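Local coordinates for pertussis toxin-like subunit ArtA (Escherichia coli, PDB 4Z9D), which probably transfers ADP-ribose from NAD to trimeric G proteins as the enzymatic subunit of a pertussis-like AB5 toxin, at residues A[61-69]-A[136-147]. The protein carries 2 engineered substitutions. Numbering follows the deposited sequence.
Sequences YNIARQYYS and LTYDRFNSQVSD. With NAD (nicotinamide-adenine-dinucleotide), chain F.
Helix 61-68 lies against the hairpin of strands 136-139 and 144-147, its axis 8.7 Å from that of 144-147 at closest approach and at 123° to it. At the C-terminal end of the helix, Tyr-68 and Tyr-138 pair up: the rings are near parallel (4°) but offset, running opposite ways so that each CB sits over the other ring's centre as a CH-pi contact, Tyr-68 CB 3.5 Å from the Tyr-138 centroid. Past this pair, Tyr-68 OH donates to Leu-136 O at 2.6 Å from well above the carbonyl plane. Ala-64 CB packs on Leu-136 CD1 at 3.5 Å. Two turns earlier along the helix, Tyr-61 OH donates a hydrogen bond to Asp-147 OD2 (2.6 Å) from above the carboxylate plane; Asp-147 OD1 forms a salt bridge with Arg-79. Bent at chi3 (-66°), Arg-65 turns its guanidinium side-on to the turn, and NE and NH2 both bind Ser-143 O, each at 3.0 Å, while Val-145 CG2 lies over one guanidinium face, toward its rim. The helix packs against the last two strands, 130-139 and 144-152, of a four-stranded antiparallel sheet, while Tyr-67 OH hydrogen-bonds a phosphate oxygen of NAD, O2N, in the NAD pocket of this pertussis toxin-like ADP-ribosyltransferase fold.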
# COMPACT_ATOMS: atom_id res chain seq x y z
N TYR A 61 -6.48 1.32 -9.75
CA TYR A 61 -7.87 1.34 -10.20
C TYR A 61 -8.62 0.05 -9.85
O TYR A 61 -9.82 0.07 -9.52
CB TYR A 61 -7.95 1.59 -11.70
CG TYR A 61 -7.54 2.99 -12.08
CD1 TYR A 61 -8.38 4.07 -11.82
CD2 TYR A 61 -6.31 3.24 -12.67
CE1 TYR A 61 -8.02 5.36 -12.17
CE2 TYR A 61 -5.93 4.52 -13.02
CZ TYR A 61 -6.79 5.58 -12.77
OH TYR A 61 -6.42 6.85 -13.11
N ASN A 62 -7.92 -1.07 -9.96
CA ASN A 62 -8.52 -2.36 -9.68
C ASN A 62 -8.76 -2.59 -8.20
O ASN A 62 -9.77 -3.16 -7.80
CB ASN A 62 -7.65 -3.48 -10.24
CG ASN A 62 -7.64 -3.50 -11.76
OD1 ASN A 62 -8.58 -3.03 -12.41
ND2 ASN A 62 -6.58 -4.07 -12.33
N ILE A 63 -7.80 -2.16 -7.38
CA ILE A 63 -7.99 -2.16 -5.93
C ILE A 63 -9.19 -1.29 -5.53
O ILE A 63 -10.03 -1.69 -4.71
CB ILE A 63 -6.71 -1.66 -5.21
CG1 ILE A 63 -5.58 -2.68 -5.38
CG2 ILE A 63 -6.96 -1.40 -3.73
CD1 ILE A 63 -4.20 -2.13 -4.99
N ALA A 64 -9.28 -0.10 -6.11
CA ALA A 64 -10.40 0.79 -5.81
C ALA A 64 -11.74 0.16 -6.24
O ALA A 64 -12.74 0.28 -5.52
CB ALA A 64 -10.22 2.11 -6.50
N ARG A 65 -11.75 -0.49 -7.40
CA ARG A 65 -12.97 -1.16 -7.87
C ARG A 65 -13.45 -2.22 -6.88
O ARG A 65 -14.64 -2.33 -6.59
CB ARG A 65 -12.74 -1.81 -9.22
CG ARG A 65 -13.90 -2.65 -9.72
CD ARG A 65 -13.63 -3.14 -11.13
NE ARG A 65 -13.60 -2.03 -12.08
CZ ARG A 65 -12.50 -1.52 -12.62
NH1 ARG A 65 -11.31 -2.02 -12.30
NH2 ARG A 65 -12.59 -0.50 -13.46
N GLN A 66 -12.49 -2.99 -6.37
CA GLN A 66 -12.76 -4.04 -5.40
C GLN A 66 -13.46 -3.46 -4.17
O GLN A 66 -14.46 -4.00 -3.70
CB GLN A 66 -11.45 -4.74 -5.01
CG GLN A 66 -11.59 -5.86 -4.00
CD GLN A 66 -10.25 -6.26 -3.39
OE1 GLN A 66 -9.19 -5.83 -3.86
NE2 GLN A 66 -10.30 -7.06 -2.33
N TYR A 67 -12.94 -2.34 -3.67
CA TYR A 67 -13.51 -1.70 -2.49
C TYR A 67 -14.86 -1.06 -2.79
O TYR A 67 -15.80 -1.23 -2.03
CB TYR A 67 -12.53 -0.67 -1.94
CG TYR A 67 -11.24 -1.29 -1.43
CD1 TYR A 67 -11.14 -2.65 -1.22
CD2 TYR A 67 -10.12 -0.51 -1.20
CE1 TYR A 67 -9.97 -3.23 -0.77
CE2 TYR A 67 -8.95 -1.07 -0.74
CZ TYR A 67 -8.87 -2.43 -0.54
OH TYR A 67 -7.70 -3.01 -0.08
N TYR A 68 -14.94 -0.33 -3.90
CA TYR A 68 -16.17 0.35 -4.31
C TYR A 68 -17.35 -0.59 -4.50
O TYR A 68 -18.49 -0.24 -4.21
CB TYR A 68 -15.93 1.09 -5.63
CG TYR A 68 -15.45 2.52 -5.50
CD1 TYR A 68 -14.39 2.98 -6.28
CD2 TYR A 68 -16.07 3.41 -4.64
CE1 TYR A 68 -13.94 4.28 -6.18
CE2 TYR A 68 -15.63 4.72 -4.54
CZ TYR A 68 -14.57 5.15 -5.32
OH TYR A 68 -14.13 6.45 -5.22
N SER A 69 -17.08 -1.79 -4.98
CA SER A 69 -18.15 -2.70 -5.33
C SER A 69 -18.49 -3.65 -4.18
O SER A 69 -19.32 -4.53 -4.34
CB SER A 69 -17.79 -3.48 -6.60
OG SER A 69 -16.72 -4.38 -6.36
N LEU A 136 -11.12 9.47 -6.29
CA LEU A 136 -11.55 8.55 -7.35
C LEU A 136 -13.06 8.57 -7.49
O LEU A 136 -13.78 8.63 -6.50
CB LEU A 136 -11.06 7.12 -7.06
CG LEU A 136 -9.55 6.92 -6.95
CD1 LEU A 136 -9.20 5.49 -6.61
CD2 LEU A 136 -8.87 7.33 -8.24
N THR A 137 -13.54 8.59 -8.73
CA THR A 137 -14.98 8.51 -8.96
C THR A 137 -15.36 7.08 -9.36
O THR A 137 -14.56 6.38 -9.98
CB THR A 137 -15.43 9.50 -10.05
OG1 THR A 137 -14.90 9.08 -11.31
CG2 THR A 137 -14.92 10.92 -9.74
N TYR A 138 -16.59 6.67 -9.04
CA TYR A 138 -17.05 5.32 -9.34
C TYR A 138 -18.42 5.35 -10.02
O TYR A 138 -19.36 5.96 -9.51
CB TYR A 138 -17.14 4.49 -8.06
CG TYR A 138 -17.53 3.05 -8.26
CD1 TYR A 138 -18.63 2.52 -7.59
CD2 TYR A 138 -16.81 2.21 -9.09
CE1 TYR A 138 -19.00 1.21 -7.74
CE2 TYR A 138 -17.17 0.89 -9.25
CZ TYR A 138 -18.26 0.39 -8.57
OH TYR A 138 -18.63 -0.93 -8.72
N ASP A 139 -18.50 4.71 -11.18
CA ASP A 139 -19.77 4.49 -11.87
C ASP A 139 -20.14 3.03 -11.70
O ASP A 139 -19.63 2.15 -12.39
CB ASP A 139 -19.67 4.87 -13.35
CG ASP A 139 -20.94 4.54 -14.15
OD1 ASP A 139 -20.95 4.80 -15.38
OD2 ASP A 139 -21.92 4.05 -13.57
N ARG A 140 -21.05 2.78 -10.77
CA ARG A 140 -21.38 1.43 -10.36
C ARG A 140 -22.10 0.66 -11.47
O ARG A 140 -22.07 -0.58 -11.49
CB ARG A 140 -22.22 1.50 -9.07
CG ARG A 140 -23.66 2.04 -9.26
CD ARG A 140 -24.40 2.19 -7.92
NE ARG A 140 -25.77 2.70 -8.06
CZ ARG A 140 -26.10 3.98 -8.21
NH1 ARG A 140 -25.16 4.91 -8.29
NH2 ARG A 140 -27.38 4.33 -8.32
N PHE A 141 -22.73 1.38 -12.39
CA PHE A 141 -23.47 0.74 -13.49
C PHE A 141 -22.56 0.09 -14.54
O PHE A 141 -22.97 -0.87 -15.21
CB PHE A 141 -24.37 1.77 -14.17
CG PHE A 141 -25.32 2.46 -13.23
CD1 PHE A 141 -26.40 1.78 -12.69
CD2 PHE A 141 -25.14 3.80 -12.90
CE1 PHE A 141 -27.26 2.40 -11.82
CE2 PHE A 141 -26.00 4.44 -12.03
CZ PHE A 141 -27.07 3.74 -11.49
N ASN A 142 -21.34 0.61 -14.70
CA ASN A 142 -20.42 0.10 -15.72
C ASN A 142 -19.06 -0.29 -15.13
O ASN A 142 -18.08 -0.46 -15.87
CB ASN A 142 -20.25 1.13 -16.83
CG ASN A 142 -21.56 1.47 -17.50
OD1 ASN A 142 -22.17 0.63 -18.17
ND2 ASN A 142 -22.05 2.68 -17.26
N SER A 143 -19.03 -0.42 -13.81
CA SER A 143 -17.83 -0.75 -13.04
C SER A 143 -16.62 0.07 -13.50
O SER A 143 -15.55 -0.46 -13.80
CB SER A 143 -17.56 -2.26 -13.16
OG SER A 143 -16.55 -2.71 -12.28
N GLN A 144 -16.81 1.39 -13.56
CA GLN A 144 -15.83 2.31 -14.14
C GLN A 144 -15.23 3.23 -13.06
O GLN A 144 -15.96 3.92 -12.35
CB GLN A 144 -16.47 3.14 -15.26
CG GLN A 144 -15.48 3.70 -16.30
CD GLN A 144 -14.54 4.76 -15.75
OE1 GLN A 144 -14.96 5.69 -15.06
NE2 GLN A 144 -13.26 4.64 -16.08
N VAL A 145 -13.91 3.20 -12.93
CA VAL A 145 -13.23 4.05 -11.95
C VAL A 145 -12.41 5.09 -12.69
O VAL A 145 -11.60 4.75 -13.55
CB VAL A 145 -12.30 3.23 -11.02
CG1 VAL A 145 -11.70 4.12 -9.95
CG2 VAL A 145 -13.06 2.06 -10.39
N SER A 146 -12.61 6.37 -12.37
CA SER A 146 -11.83 7.45 -12.99
C SER A 146 -11.26 8.42 -11.96
O SER A 146 -11.58 8.33 -10.77
CB SER A 146 -12.71 8.24 -13.97
OG SER A 146 -13.08 7.46 -15.09
N ASP A 147 -10.40 9.32 -12.41
CA ASP A 147 -9.82 10.36 -11.55
C ASP A 147 -10.75 11.54 -11.40
O ASP A 147 -11.19 12.12 -12.39
CB ASP A 147 -8.48 10.84 -12.11
CG ASP A 147 -7.38 9.81 -12.01
OD1 ASP A 147 -6.21 10.19 -12.24
OD2 ASP A 147 -7.67 8.63 -11.70
PA NAD F . -5.97 -1.29 5.34
O1A NAD F . -4.61 -0.71 5.47
O2A NAD F . -6.59 -1.97 6.51
O5B NAD F . -6.94 -0.09 4.80
C5B NAD F . -8.36 -0.22 4.63
C4B NAD F . -9.02 1.00 5.32
O4B NAD F . -8.84 0.92 6.77
C3B NAD F . -8.29 2.25 4.93
O3B NAD F . -8.76 2.65 3.61
C2B NAD F . -8.81 3.17 5.99
O2B NAD F . -10.21 3.32 5.79
C1B NAD F . -8.63 2.29 7.24
N9A NAD F . -7.27 2.23 7.89
C8A NAD F . -6.11 1.67 7.54
N7A NAD F . -5.24 1.89 8.53
C5A NAD F . -5.86 2.57 9.50
C6A NAD F . -5.45 3.03 10.70
N6A NAD F . -4.18 2.79 11.02
N1A NAD F . -6.26 3.70 11.53
C2A NAD F . -7.58 3.91 11.13
N3A NAD F . -7.99 3.42 9.88
C4A NAD F . -7.12 2.76 9.10
O3 NAD F . -5.99 -2.32 4.14
PN NAD F . -5.34 -2.01 2.68
O1N NAD F . -4.10 -1.20 2.83
O2N NAD F . -6.41 -1.59 1.76
O5D NAD F . -4.87 -3.49 2.33
C5D NAD F . -5.79 -4.60 2.32
C4D NAD F . -5.28 -5.67 1.36
O4D NAD F . -5.04 -4.96 0.10
C3D NAD F . -3.93 -6.26 1.81
O3D NAD F . -3.76 -7.59 1.31
C2D NAD F . -2.99 -5.33 1.06
O2D NAD F . -1.67 -5.91 0.93
C1D NAD F . -3.67 -5.19 -0.30
N1N NAD F . -3.10 -4.02 -1.04
C2N NAD F . -3.63 -2.72 -0.85
C3N NAD F . -3.09 -1.59 -1.48
C7N NAD F . -3.64 -0.31 -1.29
O7N NAD F . -3.26 0.66 -2.15
N7N NAD F . -4.54 -0.13 -0.32
C4N NAD F . -2.00 -1.77 -2.33
C5N NAD F . -1.47 -3.05 -2.53
C6N NAD F . -1.99 -4.17 -1.89